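PDB 5KBP: glycosyl hydrolase, family 38 from Enterococcus faecalis, which probably hydrolyses alpha-mannosidic linkages, as a metal-dependent alpha-mannosidase of glycoside hydrolase family 38. Local coordinates for residues A[419-424]-A[491-496]; A[452-457]-A[506-511]; A[458-463]-A[513-518]. All coordinates share one frame; numbering follows the deposited sequence.

Contact 1: A[419-424]-A[491-496]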
# COMPACT_ATOMS: atom_id res chain seq x y z
N VAL A 419 35.19 -6.34 3.87
CA VAL A 419 35.35 -6.18 5.31
C VAL A 419 33.95 -6.26 5.92
O VAL A 419 33.16 -5.32 5.81
CB VAL A 419 36.05 -4.87 5.66
CG1 VAL A 419 36.07 -4.67 7.17
CG2 VAL A 419 37.46 -4.86 5.10
N VAL A 420 33.66 -7.38 6.58
CA VAL A 420 32.30 -7.71 7.00
C VAL A 420 32.10 -7.31 8.45
O VAL A 420 33.04 -7.23 9.24
CB VAL A 420 32.02 -9.21 6.79
CG1 VAL A 420 30.53 -9.50 6.84
CG2 VAL A 420 32.61 -9.67 5.47
N THR A 421 30.84 -7.03 8.80
CA THR A 421 30.42 -6.75 10.17
C THR A 421 29.38 -7.79 10.58
O THR A 421 28.43 -8.05 9.83
CB THR A 421 29.84 -5.34 10.28
OG1 THR A 421 30.88 -4.41 10.61
CG2 THR A 421 28.74 -5.27 11.34
N VAL A 422 29.58 -8.40 11.75
CA VAL A 422 28.71 -9.45 12.25
C VAL A 422 28.32 -9.11 13.68
O VAL A 422 29.20 -8.87 14.53
CB VAL A 422 29.38 -10.84 12.20
CG1 VAL A 422 28.52 -11.88 12.88
CG2 VAL A 422 29.68 -11.23 10.76
N GLU A 423 27.02 -9.09 13.96
CA GLU A 423 26.52 -8.85 15.31
C GLU A 423 26.26 -10.19 15.98
O GLU A 423 25.51 -11.02 15.45
CB GLU A 423 25.25 -8.00 15.28
CG GLU A 423 24.94 -7.30 16.59
CD GLU A 423 23.69 -6.45 16.53
OE1 GLU A 423 22.82 -6.74 15.68
OE2 GLU A 423 23.58 -5.49 17.32
N VAL A 424 26.87 -10.40 17.14
CA VAL A 424 26.81 -11.67 17.85
C VAL A 424 26.26 -11.42 19.25
O VAL A 424 26.76 -10.55 19.97
CB VAL A 424 28.19 -12.35 17.93
CG1 VAL A 424 28.09 -13.69 18.64
CG2 VAL A 424 28.78 -12.51 16.53
N THR A 491 29.47 -6.47 18.10
CA THR A 491 29.63 -6.28 16.67
C THR A 491 31.09 -6.49 16.31
O THR A 491 31.95 -5.68 16.69
CB THR A 491 29.14 -4.89 16.25
OG1 THR A 491 27.74 -4.77 16.53
CG2 THR A 491 29.38 -4.66 14.77
N VAL A 492 31.38 -7.57 15.59
CA VAL A 492 32.74 -7.97 15.26
C VAL A 492 33.00 -7.69 13.79
O VAL A 492 32.12 -7.90 12.94
CB VAL A 492 32.98 -9.45 15.59
CG1 VAL A 492 34.43 -9.84 15.34
CG2 VAL A 492 32.59 -9.74 17.03
N GLU A 493 34.20 -7.21 13.48
CA GLU A 493 34.59 -6.85 12.12
C GLU A 493 35.59 -7.87 11.60
O GLU A 493 36.63 -8.10 12.23
CB GLU A 493 35.19 -5.44 12.09
CG GLU A 493 35.26 -4.82 10.72
CD GLU A 493 35.72 -3.37 10.76
OE1 GLU A 493 36.58 -3.04 11.61
OE2 GLU A 493 35.22 -2.56 9.95
N LEU A 494 35.27 -8.49 10.47
CA LEU A 494 36.14 -9.49 9.85
C LEU A 494 36.58 -9.02 8.47
O LEU A 494 35.86 -8.28 7.79
CB LEU A 494 35.43 -10.85 9.72
CG LEU A 494 35.06 -11.58 11.02
CD1 LEU A 494 34.47 -12.95 10.71
CD2 LEU A 494 36.27 -11.71 11.93
N SER A 495 37.77 -9.45 8.07
CA SER A 495 38.33 -9.15 6.75
C SER A 495 38.30 -10.43 5.93
O SER A 495 39.16 -11.30 6.08
CB SER A 495 39.75 -8.60 6.88
OG SER A 495 40.30 -8.31 5.61
N VAL A 496 37.31 -10.55 5.05
CA VAL A 496 37.12 -11.73 4.21
C VAL A 496 37.77 -11.48 2.86
O VAL A 496 37.48 -10.47 2.20
CB VAL A 496 35.62 -12.06 4.06
CG1 VAL A 496 35.43 -13.21 3.09
CG2 VAL A 496 35.02 -12.40 5.42
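Within the antiparallel three-stranded sheet, the outer strand holding V419–V424 pairs with the middle strand holding T491–V496. The segment axes approach to 4.5 Å at 153°, so the strands are antiparallel with a clear twist. Two hydrogen-bonded pairs fix the register. V420 N donates to L494 O at 2.7 Å and L494 N returns to V420 O; V422 and V492 repeat the exchange, V492 N reaching V422 O at 2.8 Å with an N-H...O angle of 170°. V419/S495, T421/E493 and E423/T491 are the non-hydrogen-bonded pairs and share one face. There T421 CG2 meets T491 CG2 at 3.5 Å, a diagonal methyl contact. V419 CG1 lies against the chain of E493, 3.6 Å from E493 CG; that CG, anti to its backbone N (chi1 -163°), meets V419 two residues before its paired T421. The carboxylates of E423 and E493 have salt-bridge partners elsewhere, R471 and R464 respectively, both from strand 463-475. The other face carries V420, V422, V492 and L494, where V420 CG2 also packs on V496 CG2 at 3.6 Å. F406 touches V422 and L494, V453 touches V492 and L494, and F803 touches V420 and V496, as expected for one layer of a two-sheet beta sandwich.

Contact 2: A[452-457]-A[506-511]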
# COMPACT_ATOMS: atom_id res chain seq x y z
N GLN A 452 37.60 -13.08 21.01
CA GLN A 452 38.52 -13.50 19.97
C GLN A 452 37.78 -14.38 18.98
O GLN A 452 36.96 -15.22 19.37
CB GLN A 452 39.72 -14.25 20.57
CG GLN A 452 40.68 -14.84 19.56
CD GLN A 452 41.81 -15.60 20.22
OE1 GLN A 452 42.06 -16.77 19.91
NE2 GLN A 452 42.50 -14.95 21.15
N VAL A 453 38.06 -14.20 17.69
CA VAL A 453 37.42 -14.98 16.63
C VAL A 453 38.31 -16.17 16.29
O VAL A 453 39.53 -16.03 16.14
CB VAL A 453 37.17 -14.11 15.39
CG1 VAL A 453 36.47 -14.92 14.30
CG2 VAL A 453 36.35 -12.89 15.76
N ILE A 454 37.69 -17.34 16.16
CA ILE A 454 38.41 -18.56 15.81
C ILE A 454 37.64 -19.31 14.74
O ILE A 454 36.42 -19.18 14.62
CB ILE A 454 38.65 -19.47 17.04
CG1 ILE A 454 37.32 -19.86 17.69
CG2 ILE A 454 39.59 -18.81 18.04
CD1 ILE A 454 37.46 -20.94 18.73
N ASP A 455 38.37 -20.10 13.96
CA ASP A 455 37.81 -20.95 12.91
C ASP A 455 37.52 -22.32 13.51
O ASP A 455 37.83 -22.54 14.69
CB ASP A 455 38.77 -21.02 11.73
CG ASP A 455 40.03 -21.79 12.04
OD1 ASP A 455 40.46 -21.80 13.21
OD2 ASP A 455 40.60 -22.40 11.10
N PRO A 456 36.93 -23.27 12.77
CA PRO A 456 36.71 -24.61 13.34
C PRO A 456 37.98 -25.28 13.85
O PRO A 456 37.91 -26.07 14.80
CB PRO A 456 36.09 -25.39 12.18
CG PRO A 456 35.39 -24.35 11.38
CD PRO A 456 36.25 -23.13 11.46
N THR A 457 39.13 -24.99 13.24
CA THR A 457 40.39 -25.56 13.73
C THR A 457 40.74 -25.02 15.12
O THR A 457 41.32 -25.75 15.94
CB THR A 457 41.51 -25.26 12.74
OG1 THR A 457 41.20 -25.85 11.47
CG2 THR A 457 42.84 -25.82 13.24
N SER A 506 32.30 -21.06 8.85
CA SER A 506 31.87 -20.96 10.24
C SER A 506 32.99 -20.41 11.11
O SER A 506 34.16 -20.78 10.94
CB SER A 506 31.40 -22.31 10.77
OG SER A 506 30.31 -22.80 10.02
N PHE A 507 32.63 -19.52 12.03
CA PHE A 507 33.56 -18.96 13.00
C PHE A 507 32.90 -18.97 14.37
O PHE A 507 31.73 -19.34 14.51
CB PHE A 507 33.98 -17.53 12.60
CG PHE A 507 34.60 -17.44 11.23
CD1 PHE A 507 35.96 -17.65 11.05
CD2 PHE A 507 33.82 -17.16 10.12
CE1 PHE A 507 36.53 -17.57 9.80
CE2 PHE A 507 34.39 -17.07 8.86
CZ PHE A 507 35.74 -17.28 8.70
N ALA A 508 33.66 -18.58 15.39
CA ALA A 508 33.13 -18.55 16.75
C ALA A 508 33.77 -17.41 17.51
O ALA A 508 34.83 -16.89 17.14
CB ALA A 508 33.36 -19.88 17.48
N LEU A 509 33.12 -17.02 18.61
CA LEU A 509 33.56 -15.92 19.46
C LEU A 509 33.85 -16.48 20.84
O LEU A 509 32.93 -16.84 21.58
CB LEU A 509 32.50 -14.82 19.52
CG LEU A 509 32.98 -13.37 19.60
CD1 LEU A 509 33.77 -13.00 18.36
CD2 LEU A 509 31.79 -12.44 19.78
N ILE A 510 35.13 -16.56 21.19
CA ILE A 510 35.56 -17.06 22.49
C ILE A 510 36.19 -15.93 23.28
O ILE A 510 36.61 -14.91 22.73
CB ILE A 510 36.54 -18.25 22.37
CG1 ILE A 510 37.83 -17.81 21.67
CG2 ILE A 510 35.89 -19.39 21.61
CD1 ILE A 510 38.89 -18.88 21.63
N GLN A 511 36.25 -16.12 24.60
CA GLN A 511 36.91 -15.14 25.45
C GLN A 511 38.42 -15.26 25.30
O GLN A 511 38.98 -16.36 25.40
CB GLN A 511 36.50 -15.35 26.91
CG GLN A 511 35.03 -15.10 27.19
CD GLN A 511 34.76 -14.82 28.66
OE1 GLN A 511 35.67 -14.50 29.42
NE2 GLN A 511 33.50 -14.95 29.06
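S506 meets P456 just where the partner chain leaves its strand: the carbonyl oxygen of S506 lies 3.2 Å from P456 CD, a contact with the ring rather than a sheet bond. Its hydroxyl OG is bonded to P817 O, and its N to N818 OD1. F507 follows, its CB 4.0 Å from V453 CG1. Its ring carries I454 O at the edge, near the ring plane, while V453 CG1 and D455 CA approach obliquely.

A508 forms the first hydrogen-bonded pair, with I454. A508 N donates to I454 O at 2.9 Å, I454 N donates back to A508 O, and the methyl of A508 rests against I454 CG1. L509 pairs with V453 without backbone bonds between them, turning to the same side as V453; its CD1 reaches V453 CG2 at 3.7 Å.

I510 closes the register opposite Q452, with Q452 N to I510 O at 2.7 Å and I510 N to Q452 O at 2.9 Å. Its side chain meets that of I454 at about a right angle, with I510 CG2 3.6 Å from I454 CD1 and I510 CD1 3.7 Å from I454 CG2. In both isoleucines CG1 sits between the backbone N and the carbonyl carbon (chi1 63° in I510), a placement that goes with this meeting of each CD1 with the CG2 of the other. Q452 runs beside I510, pointing the same way, and its NE2 bonds to E513 O.

The residues thus alternate: Q452, I454, A508 and I510 line one face, whereas V453 and L509 reach V492 of the neighbouring sheet from the other. Such alternation is characteristic of an antiparallel layer in a beta sandwich.

Contact 3: A[458-463]-A[513-518]; sequences GKAVAS and ETKAFE
The side chain of K515 lies over the backbone of A460–A462, and the ring of F517 packs against A462 and S463, at the edge of the beta sandwich where a loop folds back on the short, weakly bonded strand about 460-461 and the start of strand 463-475. K515 leaves with CG anti to its backbone N and runs extended as far as CE, so its methylenes do the touching: CD lies 3.5 Å from A460 O and 4.0 Å from A460 CB, and CG approaches A462 CA. Only the last torsion, about CD-CE (chi4 58°), turns NZ out of that line.

F517 is turned differently. Its CG sits beside the backbone N, and from there the ring reaches A462 and S463; S463 N stands 3.9 Å above one face, offset toward the rim. That N-H is engaged by K515 O, so the ring contact reads as packing. CZ lies 3.6 Å from S463 CA, and CD1 touches the A462 methyl at 3.8 Å; A462 O approaches CE1 obliquely.

A lone backbone hydrogen bond joins the segments: S463 N to K515 O, 2.8 Å and nearly straight at 165°. The same oxygen takes a CA-H...O contact from A462. The touching parts run 66° apart, which fits a loop crossing over rather than a further paired strand. Beside S463, T514 OG1 is buried with no partner in the model, 3.8 Å from S463 OG.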
# COMPACT_ATOMS: atom_id res chain seq x y z
N GLY A 458 40.39 -23.77 15.40
CA GLY A 458 40.79 -23.11 16.62
C GLY A 458 41.81 -22.02 16.42
O GLY A 458 42.18 -21.34 17.39
N LYS A 459 42.28 -21.81 15.19
CA LYS A 459 43.24 -20.75 14.91
C LYS A 459 42.55 -19.40 14.97
O LYS A 459 41.49 -19.20 14.38
CB LYS A 459 43.89 -20.97 13.54
CG LYS A 459 44.84 -19.86 13.12
CD LYS A 459 45.90 -19.59 14.17
CE LYS A 459 46.81 -20.79 14.38
NZ LYS A 459 47.83 -20.51 15.43
N ALA A 460 43.16 -18.46 15.70
CA ALA A 460 42.57 -17.14 15.87
C ALA A 460 42.53 -16.39 14.55
O ALA A 460 43.50 -16.38 13.79
CB ALA A 460 43.35 -16.35 16.91
N VAL A 461 41.39 -15.76 14.28
CA VAL A 461 41.19 -14.95 13.08
C VAL A 461 41.26 -13.48 13.47
O VAL A 461 40.71 -13.07 14.50
CB VAL A 461 39.85 -15.27 12.41
CG1 VAL A 461 39.70 -14.50 11.11
CG2 VAL A 461 39.73 -16.77 12.16
N ALA A 462 41.95 -12.68 12.66
CA ALA A 462 42.08 -11.26 12.93
C ALA A 462 40.72 -10.58 12.87
O ALA A 462 39.92 -10.83 11.97
CB ALA A 462 43.04 -10.61 11.93
N SER A 463 40.46 -9.71 13.85
CA SER A 463 39.17 -9.04 13.94
C SER A 463 39.33 -7.77 14.77
O SER A 463 40.42 -7.44 15.24
CB SER A 463 38.10 -9.96 14.54
OG SER A 463 38.35 -10.19 15.92
N GLU A 513 42.28 -12.68 24.22
CA GLU A 513 42.86 -11.48 23.61
C GLU A 513 42.53 -11.43 22.13
O GLU A 513 42.77 -12.39 21.39
CB GLU A 513 44.38 -11.47 23.82
N THR A 514 41.96 -10.31 21.70
CA THR A 514 41.57 -10.16 20.30
C THR A 514 42.81 -10.05 19.42
O THR A 514 43.80 -9.41 19.78
CB THR A 514 40.68 -8.93 20.12
OG1 THR A 514 40.46 -8.70 18.72
CG2 THR A 514 41.32 -7.70 20.74
N LYS A 515 42.74 -10.68 18.25
CA LYS A 515 43.83 -10.64 17.27
C LYS A 515 43.60 -9.45 16.35
O LYS A 515 42.69 -9.46 15.52
CB LYS A 515 43.89 -11.95 16.49
CG LYS A 515 45.01 -12.02 15.46
CD LYS A 515 45.06 -13.39 14.81
CE LYS A 515 45.92 -13.38 13.56
NZ LYS A 515 47.31 -12.93 13.84
N ALA A 516 44.42 -8.41 16.52
CA ALA A 516 44.23 -7.18 15.77
C ALA A 516 44.76 -7.30 14.35
O ALA A 516 45.66 -8.10 14.07
CB ALA A 516 44.92 -6.01 16.49
N PHE A 517 44.20 -6.50 13.45
CA PHE A 517 44.70 -6.45 12.09
C PHE A 517 46.10 -5.85 12.07
O PHE A 517 46.39 -4.87 12.75
CB PHE A 517 43.77 -5.62 11.20
CG PHE A 517 42.35 -6.13 11.15
CD1 PHE A 517 42.05 -7.29 10.45
CD2 PHE A 517 41.33 -5.45 11.79
CE1 PHE A 517 40.75 -7.76 10.39
CE2 PHE A 517 40.03 -5.92 11.74
CZ PHE A 517 39.74 -7.07 11.04
N GLU A 518 46.98 -6.47 11.28
CA GLU A 518 48.36 -6.02 11.15
C GLU A 518 48.57 -5.35 9.80
O GLU A 518 47.85 -5.60 8.83
CB GLU A 518 49.34 -7.19 11.32

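Along the chain, segments 419-424, 452-457 and 458-463 precede their partners 491-496, 506-511 and 513-518, so all three contacts interleave. Their centres are 9 to 12 Å apart, 29 to 40 Å from the centre of the chain. Contacts 1 and 2 belong to different sheets that face each other: V492 CG1 meets V453 CG2 at 3.6 Å, and V492 CG2 meets L509 CD1. Contact 3 bridges them: strand 460-461 neighbours 451-454 in one sheet, while S463 opens strand 463-475 of the other. It joins contact 2 through V453 paired with V461, and contact 1 through F517 on S495. Together they tie a peripheral beta sandwich to the loop before strand 523-524, away from the calcium-site residues.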